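Local atomic coordinates of putative peptidase (PDB entry 5DYN), a protein that acts as a cysteine protease of the clostripain family and probably activates Bacteroides fragilis toxin by cleaving it. Residues L160-Y165 with S176-F181; S117-L122 with D182-Y187; Y94-G99 with T191-S196; F34-E39 with S49-S54. All coordinates share one frame; numbering follows the deposited sequence.

Interaction 1: residues L160-Y165 with S176-F181. With NA (sodium ion), chain H.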
# COMPACT_ATOMS: atom_id res chain seq x y z
N LEU B 160 -9.36 -5.98 10.19
CA LEU B 160 -10.45 -6.81 9.67
C LEU B 160 -10.68 -8.06 10.52
O LEU B 160 -11.81 -8.38 10.88
CB LEU B 160 -10.17 -7.21 8.22
CG LEU B 160 -11.14 -8.21 7.60
CD1 LEU B 160 -12.53 -7.61 7.48
CD2 LEU B 160 -10.64 -8.68 6.24
N ASP B 161 -9.59 -8.76 10.84
CA ASP B 161 -9.69 -10.00 11.60
C ASP B 161 -10.30 -9.79 12.98
O ASP B 161 -11.17 -10.55 13.41
CB ASP B 161 -8.31 -10.65 11.74
CG ASP B 161 -8.32 -11.82 12.69
OD1 ASP B 161 -8.69 -12.93 12.25
OD2 ASP B 161 -7.96 -11.64 13.87
N ARG B 162 -9.85 -8.75 13.69
CA ARG B 162 -10.36 -8.48 15.02
C ARG B 162 -11.82 -8.02 14.99
O ARG B 162 -12.57 -8.26 15.93
CB ARG B 162 -9.49 -7.43 15.72
CG ARG B 162 -8.09 -7.92 16.07
CD ARG B 162 -8.12 -9.00 17.14
NE ARG B 162 -8.33 -10.33 16.57
CZ ARG B 162 -8.52 -11.44 17.29
NH1 ARG B 162 -8.52 -11.37 18.62
NH2 ARG B 162 -8.70 -12.60 16.69
N PHE B 163 -12.20 -7.37 13.89
CA PHE B 163 -13.59 -6.95 13.71
C PHE B 163 -14.52 -8.14 13.51
O PHE B 163 -15.60 -8.20 14.10
CB PHE B 163 -13.70 -5.98 12.53
CG PHE B 163 -15.11 -5.68 12.13
CD1 PHE B 163 -15.96 -4.99 12.98
CD2 PHE B 163 -15.60 -6.08 10.89
CE1 PHE B 163 -17.27 -4.71 12.61
CE2 PHE B 163 -16.90 -5.80 10.51
CZ PHE B 163 -17.74 -5.12 11.38
N ILE B 164 -14.11 -9.09 12.67
CA ILE B 164 -14.90 -10.29 12.45
C ILE B 164 -14.96 -11.10 13.74
O ILE B 164 -16.00 -11.68 14.08
CB ILE B 164 -14.33 -11.17 11.30
CG1 ILE B 164 -14.28 -10.37 10.00
CG2 ILE B 164 -15.18 -12.41 11.09
CD1 ILE B 164 -15.64 -9.93 9.50
N TYR B 165 -13.85 -11.11 14.47
CA TYR B 165 -13.78 -11.79 15.76
C TYR B 165 -14.77 -11.18 16.76
O TYR B 165 -15.41 -11.89 17.52
CB TYR B 165 -12.36 -11.73 16.32
CG TYR B 165 -12.18 -12.49 17.61
CD1 TYR B 165 -11.80 -13.83 17.59
CD2 TYR B 165 -12.37 -11.88 18.84
CE1 TYR B 165 -11.63 -14.54 18.76
CE2 TYR B 165 -12.20 -12.59 20.02
CZ TYR B 165 -11.83 -13.91 19.97
OH TYR B 165 -11.65 -14.62 21.13
N SER B 176 -14.10 -20.60 10.79
CA SER B 176 -14.30 -20.85 9.37
C SER B 176 -13.76 -19.69 8.55
O SER B 176 -13.01 -19.89 7.60
CB SER B 176 -15.78 -21.07 9.07
OG SER B 176 -16.24 -22.29 9.64
N TRP B 177 -14.15 -18.48 8.94
CA TRP B 177 -13.69 -17.27 8.27
C TRP B 177 -12.18 -17.13 8.41
O TRP B 177 -11.49 -16.76 7.46
CB TRP B 177 -14.39 -16.04 8.84
CG TRP B 177 -13.95 -14.76 8.20
CD1 TRP B 177 -14.51 -14.15 7.11
CD2 TRP B 177 -12.85 -13.94 8.60
NE1 TRP B 177 -13.83 -13.00 6.81
CE2 TRP B 177 -12.80 -12.84 7.71
CE3 TRP B 177 -11.90 -14.02 9.62
CZ2 TRP B 177 -11.84 -11.84 7.81
CZ3 TRP B 177 -10.95 -13.02 9.72
CH2 TRP B 177 -10.93 -11.94 8.82
N ARG B 178 -11.68 -17.43 9.61
CA ARG B 178 -10.26 -17.32 9.91
C ARG B 178 -9.41 -18.22 9.01
O ARG B 178 -8.28 -17.88 8.67
CB ARG B 178 -10.01 -17.67 11.38
CG ARG B 178 -8.56 -17.69 11.79
CD ARG B 178 -7.89 -16.36 11.55
NE ARG B 178 -6.51 -16.37 12.01
CZ ARG B 178 -6.14 -16.09 13.26
NH1 ARG B 178 -7.05 -15.75 14.16
NH2 ARG B 178 -4.86 -16.13 13.60
N GLU B 179 -9.98 -19.36 8.62
CA GLU B 179 -9.30 -20.28 7.71
C GLU B 179 -9.04 -19.61 6.36
O GLU B 179 -7.96 -19.76 5.78
CB GLU B 179 -10.12 -21.56 7.50
CG GLU B 179 -10.17 -22.47 8.72
CD GLU B 179 -10.86 -23.80 8.43
OE1 GLU B 179 -11.95 -23.79 7.82
OE2 GLU B 179 -10.30 -24.85 8.82
N ALA B 180 -10.02 -18.87 5.88
CA ALA B 180 -9.90 -18.18 4.60
C ALA B 180 -8.96 -16.99 4.70
O ALA B 180 -8.25 -16.67 3.74
CB ALA B 180 -11.27 -17.74 4.11
N PHE B 181 -8.96 -16.33 5.86
CA PHE B 181 -8.13 -15.15 6.05
C PHE B 181 -6.66 -15.52 6.22
O PHE B 181 -5.77 -14.78 5.79
CB PHE B 181 -8.60 -14.34 7.27
CG PHE B 181 -7.78 -13.11 7.53
CD1 PHE B 181 -8.02 -11.94 6.81
CD2 PHE B 181 -6.78 -13.11 8.48
CE1 PHE B 181 -7.27 -10.80 7.04
CE2 PHE B 181 -6.03 -11.97 8.72
CZ PHE B 181 -6.27 -10.82 8.00
NA NA H . -8.69 -17.29 1.27

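Interaction 2: residues S117-L122 with D182-Y187. With NA (sodium ion), chain H.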
# COMPACT_ATOMS: atom_id res chain seq x y z
N SER B 117 -4.47 -13.40 -4.80
CA SER B 117 -5.27 -14.47 -5.41
C SER B 117 -6.30 -15.04 -4.43
O SER B 117 -7.26 -15.68 -4.85
CB SER B 117 -4.37 -15.59 -5.93
OG SER B 117 -3.60 -16.16 -4.88
N GLU B 118 -6.09 -14.78 -3.14
CA GLU B 118 -6.98 -15.30 -2.11
C GLU B 118 -8.07 -14.31 -1.71
O GLU B 118 -8.90 -14.60 -0.85
CB GLU B 118 -6.17 -15.70 -0.87
CG GLU B 118 -5.23 -16.88 -1.09
CD GLU B 118 -5.95 -18.22 -1.09
OE1 GLU B 118 -7.20 -18.24 -1.07
OE2 GLU B 118 -5.27 -19.27 -1.10
N LEU B 119 -8.07 -13.14 -2.35
CA LEU B 119 -9.01 -12.08 -2.00
C LEU B 119 -10.46 -12.42 -2.36
O LEU B 119 -11.40 -12.00 -1.68
CB LEU B 119 -8.60 -10.76 -2.66
CG LEU B 119 -7.86 -9.78 -1.76
CD1 LEU B 119 -8.78 -9.27 -0.66
CD2 LEU B 119 -6.62 -10.44 -1.15
N GLU B 120 -10.64 -13.18 -3.44
CA GLU B 120 -11.98 -13.59 -3.83
C GLU B 120 -12.54 -14.61 -2.84
O GLU B 120 -13.72 -14.54 -2.48
CB GLU B 120 -11.98 -14.15 -5.25
CG GLU B 120 -11.65 -13.09 -6.29
CD GLU B 120 -11.93 -13.55 -7.71
OE1 GLU B 120 -12.17 -14.76 -7.90
OE2 GLU B 120 -11.91 -12.69 -8.62
N ASN B 121 -11.71 -15.55 -2.40
CA ASN B 121 -12.11 -16.51 -1.38
C ASN B 121 -12.48 -15.81 -0.08
O ASN B 121 -13.40 -16.22 0.62
CB ASN B 121 -10.99 -17.53 -1.11
CG ASN B 121 -10.72 -18.43 -2.30
OD1 ASN B 121 -11.53 -18.53 -3.22
ND2 ASN B 121 -9.57 -19.10 -2.28
N LEU B 122 -11.75 -14.74 0.23
CA LEU B 122 -11.99 -13.97 1.45
C LEU B 122 -13.34 -13.25 1.38
O LEU B 122 -14.08 -13.21 2.37
CB LEU B 122 -10.86 -12.96 1.68
CG LEU B 122 -10.90 -12.21 3.00
CD1 LEU B 122 -10.91 -13.18 4.18
CD2 LEU B 122 -9.73 -11.24 3.10
N ASP B 182 -6.40 -16.67 6.84
CA ASP B 182 -5.04 -17.14 7.06
C ASP B 182 -4.27 -17.27 5.75
O ASP B 182 -3.04 -17.17 5.73
CB ASP B 182 -5.05 -18.48 7.79
CG ASP B 182 -5.28 -18.34 9.28
OD1 ASP B 182 -5.07 -17.23 9.81
OD2 ASP B 182 -5.67 -19.34 9.92
N LYS B 183 -4.99 -17.47 4.65
CA LYS B 183 -4.38 -17.65 3.34
C LYS B 183 -4.05 -16.31 2.66
O LYS B 183 -3.48 -16.29 1.57
CB LYS B 183 -5.30 -18.47 2.44
CG LYS B 183 -5.54 -19.89 2.93
CD LYS B 183 -6.82 -20.46 2.32
CE LYS B 183 -6.70 -21.96 2.09
NZ LYS B 183 -7.76 -22.44 1.16
N VAL B 184 -4.41 -15.21 3.30
CA VAL B 184 -4.25 -13.89 2.69
C VAL B 184 -2.98 -13.19 3.16
O VAL B 184 -2.11 -12.85 2.35
CB VAL B 184 -5.46 -12.99 2.98
CG1 VAL B 184 -5.25 -11.61 2.36
CG2 VAL B 184 -6.73 -13.62 2.44
N MET B 185 -2.87 -12.97 4.47
CA MET B 185 -1.69 -12.31 5.01
C MET B 185 -0.54 -13.29 5.17
O MET B 185 -0.52 -14.12 6.07
CB MET B 185 -2.02 -11.65 6.36
CG MET B 185 -3.12 -10.62 6.26
SD MET B 185 -2.83 -9.45 4.92
CE MET B 185 -1.37 -8.59 5.51
N VAL B 186 0.43 -13.19 4.26
CA VAL B 186 1.59 -14.07 4.28
C VAL B 186 2.74 -13.46 5.08
O VAL B 186 3.70 -14.15 5.43
CB VAL B 186 2.07 -14.38 2.85
CG1 VAL B 186 0.99 -15.15 2.10
CG2 VAL B 186 2.43 -13.10 2.12
N TYR B 187 2.63 -12.17 5.38
CA TYR B 187 3.62 -11.48 6.19
C TYR B 187 2.97 -10.38 7.01
O TYR B 187 2.15 -9.62 6.49
CB TYR B 187 4.74 -10.90 5.32
CG TYR B 187 5.86 -10.24 6.11
CD1 TYR B 187 5.74 -8.92 6.55
CD2 TYR B 187 7.03 -10.92 6.41
CE1 TYR B 187 6.76 -8.31 7.27
CE2 TYR B 187 8.05 -10.32 7.12
CZ TYR B 187 7.91 -9.02 7.55
OH TYR B 187 8.92 -8.41 8.26
NA NA H . -8.69 -17.29 1.27
O HOH W 1 -2.35 -18.90 0.29

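Interaction 3: residues Y94-G99 with T191-S196. Unlike the reference sequence in segment 94-99: Asp95 (reference Asn).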
# COMPACT_ATOMS: atom_id res chain seq x y z
N TYR B 94 14.59 0.93 16.39
CA TYR B 94 13.42 1.18 17.23
C TYR B 94 13.81 1.47 18.67
O TYR B 94 14.50 0.68 19.31
CB TYR B 94 12.46 -0.01 17.17
CG TYR B 94 11.24 0.14 18.05
CD1 TYR B 94 10.18 0.95 17.67
CD2 TYR B 94 11.15 -0.52 19.27
CE1 TYR B 94 9.06 1.09 18.47
CE2 TYR B 94 10.04 -0.39 20.08
CZ TYR B 94 9.00 0.42 19.68
OH TYR B 94 7.89 0.55 20.48
N ASP B 95 13.36 2.61 19.18
CA ASP B 95 13.61 2.97 20.57
C ASP B 95 12.36 3.61 21.17
O ASP B 95 12.43 4.57 21.93
CB ASP B 95 14.80 3.93 20.67
CG ASP B 95 15.38 3.99 22.08
OD1 ASP B 95 15.21 3.02 22.85
OD2 ASP B 95 16.00 5.02 22.42
N ASP B 96 11.20 3.04 20.80
CA ASP B 96 9.90 3.51 21.26
C ASP B 96 9.71 5.02 21.02
O ASP B 96 9.15 5.73 21.85
CB ASP B 96 9.70 3.18 22.74
CG ASP B 96 8.24 3.27 23.17
OD1 ASP B 96 7.35 3.01 22.33
OD2 ASP B 96 7.98 3.61 24.34
N GLY B 97 10.20 5.49 19.88
CA GLY B 97 9.98 6.87 19.47
C GLY B 97 10.80 7.92 20.19
O GLY B 97 10.56 9.12 20.02
N ILE B 98 11.76 7.49 21.00
CA ILE B 98 12.63 8.43 21.70
C ILE B 98 13.52 9.19 20.72
O ILE B 98 14.28 8.58 19.97
CB ILE B 98 13.51 7.72 22.74
CG1 ILE B 98 12.64 7.08 23.82
CG2 ILE B 98 14.50 8.70 23.35
CD1 ILE B 98 13.42 6.22 24.80
N GLY B 99 13.41 10.51 20.72
CA GLY B 99 14.19 11.35 19.83
C GLY B 99 13.75 11.23 18.38
O GLY B 99 14.55 11.42 17.46
N THR B 191 6.75 -3.37 15.13
CA THR B 191 7.32 -2.98 16.40
C THR B 191 6.18 -2.89 17.42
O THR B 191 5.02 -2.73 17.02
CB THR B 191 8.08 -1.65 16.30
OG1 THR B 191 7.23 -0.65 15.72
CG2 THR B 191 9.32 -1.82 15.43
N PRO B 192 6.49 -3.00 18.72
CA PRO B 192 5.45 -2.88 19.75
C PRO B 192 4.58 -1.65 19.56
O PRO B 192 3.37 -1.69 19.80
CB PRO B 192 6.26 -2.78 21.05
CG PRO B 192 7.50 -3.56 20.76
CD PRO B 192 7.81 -3.33 19.30
N ARG B 193 5.18 -0.55 19.11
CA ARG B 193 4.43 0.66 18.81
C ARG B 193 4.87 1.26 17.47
O ARG B 193 5.96 0.96 16.97
CB ARG B 193 4.58 1.68 19.93
CG ARG B 193 4.06 1.20 21.28
CD ARG B 193 3.63 2.34 22.19
NE ARG B 193 4.73 3.25 22.49
CZ ARG B 193 4.57 4.45 23.04
NH1 ARG B 193 3.36 4.89 23.35
NH2 ARG B 193 5.63 5.21 23.28
N ASN B 194 4.00 2.08 16.89
CA ASN B 194 4.31 2.83 15.68
C ASN B 194 4.18 4.32 15.95
O ASN B 194 3.65 4.73 16.99
CB ASN B 194 3.39 2.44 14.52
CG ASN B 194 3.73 1.08 13.92
OD1 ASN B 194 4.47 0.29 14.50
ND2 ASN B 194 3.18 0.81 12.75
N TYR B 195 4.64 5.14 15.01
CA TYR B 195 4.50 6.58 15.16
C TYR B 195 3.37 7.13 14.29
O TYR B 195 3.28 6.83 13.10
CB TYR B 195 5.80 7.30 14.82
CG TYR B 195 5.65 8.81 14.77
CD1 TYR B 195 5.62 9.56 15.93
CD2 TYR B 195 5.52 9.47 13.55
CE1 TYR B 195 5.48 10.93 15.89
CE2 TYR B 195 5.38 10.85 13.50
CZ TYR B 195 5.36 11.57 14.68
OH TYR B 195 5.22 12.94 14.64
N SER B 196 2.52 7.95 14.91
CA SER B 196 1.49 8.67 14.18
C SER B 196 1.83 10.16 14.15
O SER B 196 2.11 10.75 15.19
CB SER B 196 0.12 8.45 14.83
OG SER B 196 -0.87 9.26 14.21

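Interaction 4: residues F34-E39 with S49-S54. With NA (sodium ion), chain J.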
# COMPACT_ATOMS: atom_id res chain seq x y z
N PHE B 34 -1.61 3.78 4.82
CA PHE B 34 -2.95 3.20 4.91
C PHE B 34 -3.35 2.30 3.74
O PHE B 34 -4.53 1.99 3.59
CB PHE B 34 -3.99 4.32 5.03
CG PHE B 34 -3.83 5.19 6.25
CD1 PHE B 34 -3.72 4.64 7.51
CD2 PHE B 34 -3.80 6.57 6.12
CE1 PHE B 34 -3.59 5.45 8.63
CE2 PHE B 34 -3.66 7.39 7.24
CZ PHE B 34 -3.56 6.82 8.49
N MET B 35 -2.39 1.88 2.92
CA MET B 35 -2.75 1.19 1.68
C MET B 35 -2.95 -0.32 1.84
O MET B 35 -3.46 -0.97 0.93
CB MET B 35 -1.68 1.45 0.61
CG MET B 35 -1.58 2.91 0.19
SD MET B 35 -3.18 3.70 -0.08
CE MET B 35 -3.82 2.78 -1.47
N GLU B 36 -2.58 -0.87 2.99
CA GLU B 36 -2.80 -2.29 3.21
C GLU B 36 -4.22 -2.51 3.71
O GLU B 36 -4.44 -2.92 4.85
CB GLU B 36 -1.78 -2.87 4.18
CG GLU B 36 -1.59 -4.39 4.07
CD GLU B 36 -0.86 -4.81 2.79
OE1 GLU B 36 -0.40 -3.93 2.04
OE2 GLU B 36 -0.75 -6.03 2.54
N ALA B 37 -5.18 -2.22 2.83
CA ALA B 37 -6.60 -2.36 3.15
C ALA B 37 -7.22 -3.45 2.29
O ALA B 37 -6.83 -3.65 1.14
CB ALA B 37 -7.32 -1.04 2.93
N VAL B 38 -8.19 -4.16 2.86
CA VAL B 38 -8.85 -5.24 2.14
C VAL B 38 -9.53 -4.71 0.88
O VAL B 38 -9.59 -5.39 -0.14
CB VAL B 38 -9.88 -5.97 3.05
CG1 VAL B 38 -10.96 -5.02 3.54
CG2 VAL B 38 -10.50 -7.16 2.33
N GLU B 39 -10.00 -3.47 0.93
CA GLU B 39 -10.70 -2.86 -0.19
C GLU B 39 -9.74 -2.51 -1.32
O GLU B 39 -10.11 -2.55 -2.50
CB GLU B 39 -11.45 -1.60 0.26
CG GLU B 39 -12.49 -1.87 1.34
CD GLU B 39 -11.93 -1.76 2.75
OE1 GLU B 39 -10.69 -1.70 2.92
OE2 GLU B 39 -12.74 -1.73 3.71
N SER B 49 0.31 -10.17 -7.75
CA SER B 49 0.23 -11.31 -6.86
C SER B 49 0.21 -10.89 -5.39
O SER B 49 -0.56 -11.44 -4.60
CB SER B 49 1.40 -12.26 -7.12
OG SER B 49 1.50 -12.56 -8.50
N TYR B 50 1.05 -9.92 -5.03
CA TYR B 50 1.16 -9.52 -3.63
C TYR B 50 1.04 -8.01 -3.42
O TYR B 50 1.60 -7.22 -4.18
CB TYR B 50 2.49 -10.02 -3.05
CG TYR B 50 2.60 -11.52 -3.08
CD1 TYR B 50 1.98 -12.31 -2.11
CD2 TYR B 50 3.32 -12.17 -4.08
CE1 TYR B 50 2.08 -13.68 -2.14
CE2 TYR B 50 3.43 -13.54 -4.11
CZ TYR B 50 2.80 -14.30 -3.14
OH TYR B 50 2.90 -15.67 -3.16
N LEU B 51 0.31 -7.63 -2.37
CA LEU B 51 0.17 -6.24 -1.97
C LEU B 51 1.04 -5.95 -0.75
O LEU B 51 0.91 -6.62 0.28
CB LEU B 51 -1.29 -5.90 -1.67
CG LEU B 51 -1.55 -4.49 -1.15
CD1 LEU B 51 -1.30 -3.46 -2.24
CD2 LEU B 51 -2.96 -4.35 -0.61
N ILE B 52 1.93 -4.97 -0.87
CA ILE B 52 2.86 -4.66 0.21
C ILE B 52 2.71 -3.21 0.68
O ILE B 52 2.97 -2.28 -0.08
CB ILE B 52 4.32 -4.88 -0.22
CG1 ILE B 52 4.45 -6.21 -0.98
CG2 ILE B 52 5.25 -4.83 0.98
CD1 ILE B 52 5.78 -6.37 -1.69
N SER B 53 2.30 -3.04 1.93
CA SER B 53 2.15 -1.71 2.52
C SER B 53 1.89 -1.81 4.02
O SER B 53 2.07 -2.88 4.62
CB SER B 53 1.01 -0.94 1.84
OG SER B 53 0.99 0.42 2.24
N SER B 54 1.47 -0.71 4.62
CA SER B 54 1.06 -0.71 6.02
C SER B 54 -0.42 -0.42 6.12
O SER B 54 -0.95 0.38 5.35
CB SER B 54 1.85 0.33 6.82
OG SER B 54 1.39 0.39 8.16
NA NA J . -5.41 0.99 5.92

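Interaction 1: residues L160-Y165 with S176-F181
Trp177 carries CG anti to its backbone N (chi1 180°), and Ile164 holds CG2 anti to its own N, with CG1 beside that N. These torsions lay both Ile164 branches over one face of the indole. The helix axes of 160-165 and 176-181 run antiparallel and come within 10.9 Å. Ile164 CG1 makes a CH-pi contact, 3.7 Å from the centroid of the six-membered ring of Trp177. Phe181 CB covers the opposite face. Leu160 comes to the ring edge, with CG 3.7 Å from Trp177 CZ2. Asp161 OD1 reaches the same edge, 3.4 Å from Trp177 CZ3. Trp177 NE1 is hydrogen-bonded to Thr126 OG1 of helix 119-127.

Asp161 is buried. Its CB rests over a face of Phe181. Arg162 grips Asp161 OD2 side-on with NE (3.0 Å) and NH2, and Lys209 pairs with the same oxygen. Asp161 OD1 is hydrogen-bonded to Tyr174 OH. Arg178 NH1 is 3.8 Å from Asp161 OD1, a long ion pair in which no N-H points at the oxygen. Arg178 NE pairs instead with Asp182. So many positive groups around one buried carboxylate would favour its ionised form and offset the two nearby arginine charges.

Interaction 2: residues S117-L122 with D182-Y187
Glu118 OE1 is the best-held polar atom, and two partners grip it. The sodium ion lies 2.9 Å from Glu118 OE1. Asn121 ND2 donates to Glu118 OE1 at 2.8 Å, coming from above the carboxylate plane with an N-H...O angle of 141°. Ala180 O, from the end of helix 172-182, binds the same ion. The ion therefore joins the start of helix 119-127 to the end of helix 172-182.

Glu118 has CG beside its backbone N and bends again at chi2 (-77°). The bend folds the carboxylate across the base of Lys183, with Glu118 CD 3.6 Å from Lys183 CB. The second oxygen is linked through water. One water donates to Glu118 OE2 (3.3 Å) and to Lys183 O (3.1 Å). Lys183 NZ stays 4.6 Å from Glu118 OE2, too far for a salt bridge.

Beside this polar group, on the buried side, lies Val184. Its CG1 is anti to the backbone N (chi1 178°) and meets Leu119 CD2 at 3.9 Å. Its CG2 meets Leu122 CD2, also at 3.9 Å. Both leucines cross Val184 at about a right angle. Leu119 also packs on helix 38-43.

The backbone of Val184 is hydrogen-bonded to Lys115 of strand 110-115. Further on, Val186 and Tyr187 both face Val113 in a classic beta bulge. Helix 119-127, packed beside the start of strand 185-196 of a mixed central sheet, is consistent with the caspase-like alpha/beta fold of clan CD peptidases.

Interaction 3: residues Y94-G99 with T191-S196
Residues Asp95 to Ile98 form a type I' beta turn, with positive phi at Asp96 and Gly97 and a hydrogen bond from Ile98 N to Asp95 O. The turn lies in the long loop after helix 78-92. It packs against the C-terminal half of strand 185-196, which pairs with strand 200-203 in the five-stranded mixed sheet.

Tyr94 extends from its backbone with CG anti to N (chi1 178°), and its ring is sandwiched. Thr191 CB lies over one face in a CH-pi contact, 3.8 Å from the Tyr94 ring centroid. Asp96 N sits over the centre of the opposite face. Pro192 CD touches Tyr94 CE2 at 3.8 Å. The phenol oxygen, Tyr94 OH, accepts a weak hydrogen bond from Arg193 N at 3.2 Å.

Arg193 bends at chi3 (-61°) to bring its guanidinium to Asp96. Arg193 NE donates to the syn lone pair of Asp96 OD1 at 2.6 Å, with the oxygen close to the guanidinium plane. The carboxylate plane is turned 50° from it. Arg193 NH2 adds a weak hydrogen bond to the same oxygen. This salt bridge lies at the surface.

Thr191 OG1 accepts from Val109 N and donates to Arg193 O in a very short hydrogen bond of 2.4 Å.

Interaction 4: residues F34-E39 with S49-S54
The one hydrogen bond across this contact runs from Glu36 N to Ser54 O, 3.1 Å long and fairly straight (164°). The donor comes from above the carbonyl plane. The contact belongs to the beta-alpha-beta unit of strand 25-31, helix 38-43 and strand 50-53. It joins the turn before the helix to the second strand.

Glu36 centres an inverse gamma turn, closed by a weak hydrogen bond from Ala37 N to Met35 O. It puts CG anti to its backbone N (chi1 -158°) and bends at chi2. Its buried carboxylate lies against the strand backbone. Glu36 OE1 is 2.8 Å from Ser53 N, but the angle is too poor for a hydrogen bond. Glu36 OE2 is 2.9 Å from Leu51 O. Two acceptors so close could favour a protonated carboxyl group. Leu51 CG packs on Glu36 OE1 at 3.4 Å. Ser53 OG touches Met35 CB at 3.3 Å and is hydrogen-bonded to Phe30 O of strand 25-31.

Further out, Ser54 OG is hydrogen-bonded to Ser110 OG and Thr56 N. Met35 packs on Gly121 of the other chain in the assembly. In clan CD peptidases the catalytic cysteine follows a core strand, here probably 25-31, so turn 34-37 is probably near the active site. Phe34 stacks on Tyr157. A sodium ion held by Pro55 O and Ser212 OG is also bound by Phe34 O at 2.7 Å.

Overall arrangement
This chain is the C-terminal part of a longer protein. From the N terminus, interaction 4 closes first, a short loop within the beta-alpha-beta unit. The chain then opens interaction 3 at 94-99 and interaction 2 at 117-122. Interaction 1 opens and closes inside interaction 2, as a hairpin of two helices. Interaction 2 closes next, then interaction 3, so the three are nested. Interactions 1 and 2 share one sodium ion and touch through Leu122. Val38 of interaction 4 packs against both. Interactions 2 and 3 use the two ends of strand 185-196, their centres about 29 Å apart on opposite sides of the chain's centre.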